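Local coordinates for protein putative (Helicobacter pylori, PDB 4O8S) that probably transfers nucleotides as a member of the nucleotidyltransferase superfamily, related to the AbiEii toxins of type IV toxin-antitoxin systems, at residues A21-V26 with L57-S62. Residues are numbered along the deposited sequence; the frame is centred on the assembly and turned at random.
Sequences ADTPMV and LGRVKS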
loop_
_atom_site.group_PDB
_atom_site.type_symbol
_atom_site.label_atom_id
_atom_site.label_comp_id
_atom_site.label_asym_id
_atom_site.label_seq_id
_atom_site.Cartn_x
_atom_site.Cartn_y
_atom_site.Cartn_z
ATOM N N ALA A 21 16.939 -0.103 5.373
ATOM C CA ALA A 21 17.205 1.173 4.692
ATOM C C ALA A 21 18.550 1.227 3.946
ATOM O O ALA A 21 18.727 2.029 3.013
ATOM C CB ALA A 21 17.082 2.334 5.664
ATOM N N ASP A 22 19.496 0.379 4.346
ATOM C CA ASP A 22 20.774 0.313 3.642
ATOM C C ASP A 22 20.840 -0.792 2.581
ATOM O O ASP A 22 21.910 -1.067 2.038
ATOM C CB ASP A 22 21.935 0.184 4.633
ATOM C CG ASP A 22 21.807 -1.036 5.529
ATOM O OD1 ASP A 22 20.706 -1.616 5.602
ATOM O OD2 ASP A 22 22.807 -1.408 6.179
ATOM N N THR A 23 19.697 -1.415 2.277
ATOM C CA THR A 23 19.619 -2.430 1.218
ATOM C C THR A 23 18.849 -1.842 0.037
ATOM O O THR A 23 18.378 -0.704 0.121
ATOM C CB THR A 23 18.884 -3.677 1.710
ATOM O OG1 THR A 23 17.479 -3.400 1.747
ATOM C CG2 THR A 23 19.380 -4.085 3.098
ATOM N N PRO A 24 18.719 -2.595 -1.075
ATOM C CA PRO A 24 17.926 -1.991 -2.155
ATOM C C PRO A 24 16.419 -2.265 -2.035
ATOM O O PRO A 24 15.682 -1.940 -2.967
ATOM C CB PRO A 24 18.475 -2.673 -3.423
ATOM C CG PRO A 24 19.725 -3.435 -2.978
ATOM C CD PRO A 24 19.469 -3.776 -1.552
HETATM N N MSE A 25 15.984 -2.860 -0.926
HETATM C CA MSE A 25 14.562 -3.146 -0.685
HETATM C C MSE A 25 13.705 -1.870 -0.671
HETATM O O MSE A 25 14.043 -0.909 0.009
HETATM C CB MSE A 25 14.403 -3.844 0.665
HETATM C CG MSE A 25 15.079 -5.188 0.727
HETATM SE SE MSE A 25 13.838 -6.615 0.109
HETATM C CE MSE A 25 12.893 -6.963 1.757
ATOM N N VAL A 26 12.590 -1.880 -1.400
ATOM C CA VAL A 26 11.668 -0.746 -1.443
ATOM C C VAL A 26 10.278 -1.200 -1.002
ATOM O O VAL A 26 9.668 -2.073 -1.659
ATOM C CB VAL A 26 11.540 -0.199 -2.875
ATOM C CG1 VAL A 26 10.647 1.080 -2.897
ATOM C CG2 VAL A 26 12.930 0.053 -3.480
ATOM N N LEU A 57 16.492 -13.162 6.061
ATOM C CA LEU A 57 16.427 -13.831 7.355
ATOM C C LEU A 57 17.307 -13.147 8.410
ATOM O O LEU A 57 16.889 -12.965 9.561
ATOM C CB LEU A 57 16.824 -15.303 7.208
ATOM C CG LEU A 57 15.844 -16.198 6.452
ATOM C CD1 LEU A 57 16.288 -17.657 6.536
ATOM C CD2 LEU A 57 14.465 -16.027 7.023
ATOM N N GLY A 58 18.515 -12.757 8.007
ATOM C CA GLY A 58 19.446 -12.121 8.924
ATOM C C GLY A 58 19.012 -10.728 9.348
ATOM O O GLY A 58 19.034 -10.393 10.537
ATOM N N ARG A 59 18.623 -9.909 8.377
ATOM C CA ARG A 59 18.167 -8.556 8.680
ATOM C C ARG A 59 16.936 -8.602 9.584
ATOM O O ARG A 59 16.828 -7.840 10.553
ATOM C CB ARG A 59 17.855 -7.786 7.392
ATOM C CG ARG A 59 18.961 -7.827 6.343
ATOM C CD ARG A 59 20.262 -7.229 6.865
ATOM N NE ARG A 59 20.115 -5.802 7.115
ATOM C CZ ARG A 59 20.809 -4.849 6.498
ATOM N NH1 ARG A 59 21.739 -5.158 5.594
ATOM N NH2 ARG A 59 20.578 -3.575 6.801
ATOM N N VAL A 60 16.012 -9.510 9.285
ATOM C CA VAL A 60 14.808 -9.605 10.095
ATOM C C VAL A 60 15.139 -9.960 11.542
ATOM O O VAL A 60 14.620 -9.324 12.470
ATOM C CB VAL A 60 13.778 -10.595 9.514
ATOM C CG1 VAL A 60 12.664 -10.849 10.521
ATOM C CG2 VAL A 60 13.209 -10.048 8.220
ATOM N N LYS A 61 16.006 -10.951 11.746
ATOM C CA LYS A 61 16.372 -11.322 13.112
ATOM C C LYS A 61 17.134 -10.187 13.812
ATOM O O LYS A 61 16.896 -9.903 14.982
ATOM C CB LYS A 61 17.126 -12.662 13.157
ATOM C CG LYS A 61 18.532 -12.646 12.574
ATOM C CD LYS A 61 19.615 -12.393 13.644
ATOM C CE LYS A 61 21.030 -12.525 13.058
ATOM N NZ LYS A 61 21.299 -11.594 11.916
ATOM N N SER A 62 18.008 -9.500 13.083
ATOM C CA SER A 62 18.769 -8.411 13.686
ATOM C C SER A 62 17.912 -7.142 13.844
ATOM O O SER A 62 18.333 -6.179 14.490
ATOM C CB SER A 62 20.051 -8.125 12.890
ATOM O OG SER A 62 19.795 -7.290 11.774
#
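Arg59 reaches from helix 56-63 to Asp22 and Thr23 in the loop that follows helix 4-19, and it makes every contact of the second segment with the first. Before it in the helix, Leu57 packs on strand 68-75, and Gly58 uses its carbonyl oxygen twice, for Ser62 N and for Lys61 NZ, the latter at 2.9 Å. The Arg59 chain starts with CG anti to its own carbonyl carbon (chi1 -50°), then bends at chi2 and chi3 to bring the guanidinium up to the loop. Asp22 meets the edge of that group through its carboxylate, whose plane is turned 70° from the guanidinium plane. The pair forms a salt bridge between Asp22 OD1 and Arg59 NH2, though these two atoms are modelled implausibly close and their exact placement is doubtful. As modelled, Arg59 NH2 also hydrogen-bonds Asn19 O at the end of helix 4-19, which would tie the two helices together. Over one guanidinium face lies the methyl of Thr23, with CG2 3.6 Å from Arg59 NH1 and displaced toward the rim. The Thr23 hydroxyl is engaged within the loop: OG1 accepts from Met25 N at 3.1 Å, an ST turn, and is also hydrogen-bonded to Leu20 O. Val60, next in the helix, packs on strand 68-75, and Ser62 OG hydrogen-bonds to Arg59 O at 3.3 Å. The contact is small, peripheral packing within the AbiEii-family nucleotidyltransferase region, joining helix 56-63 to the loop between helix 4-19 and strand 26-27. Beyond that loop, Met25 touches strand 46-50 and Val26 pairs with Asp49 in the mixed sheet that also contains strand 68-75.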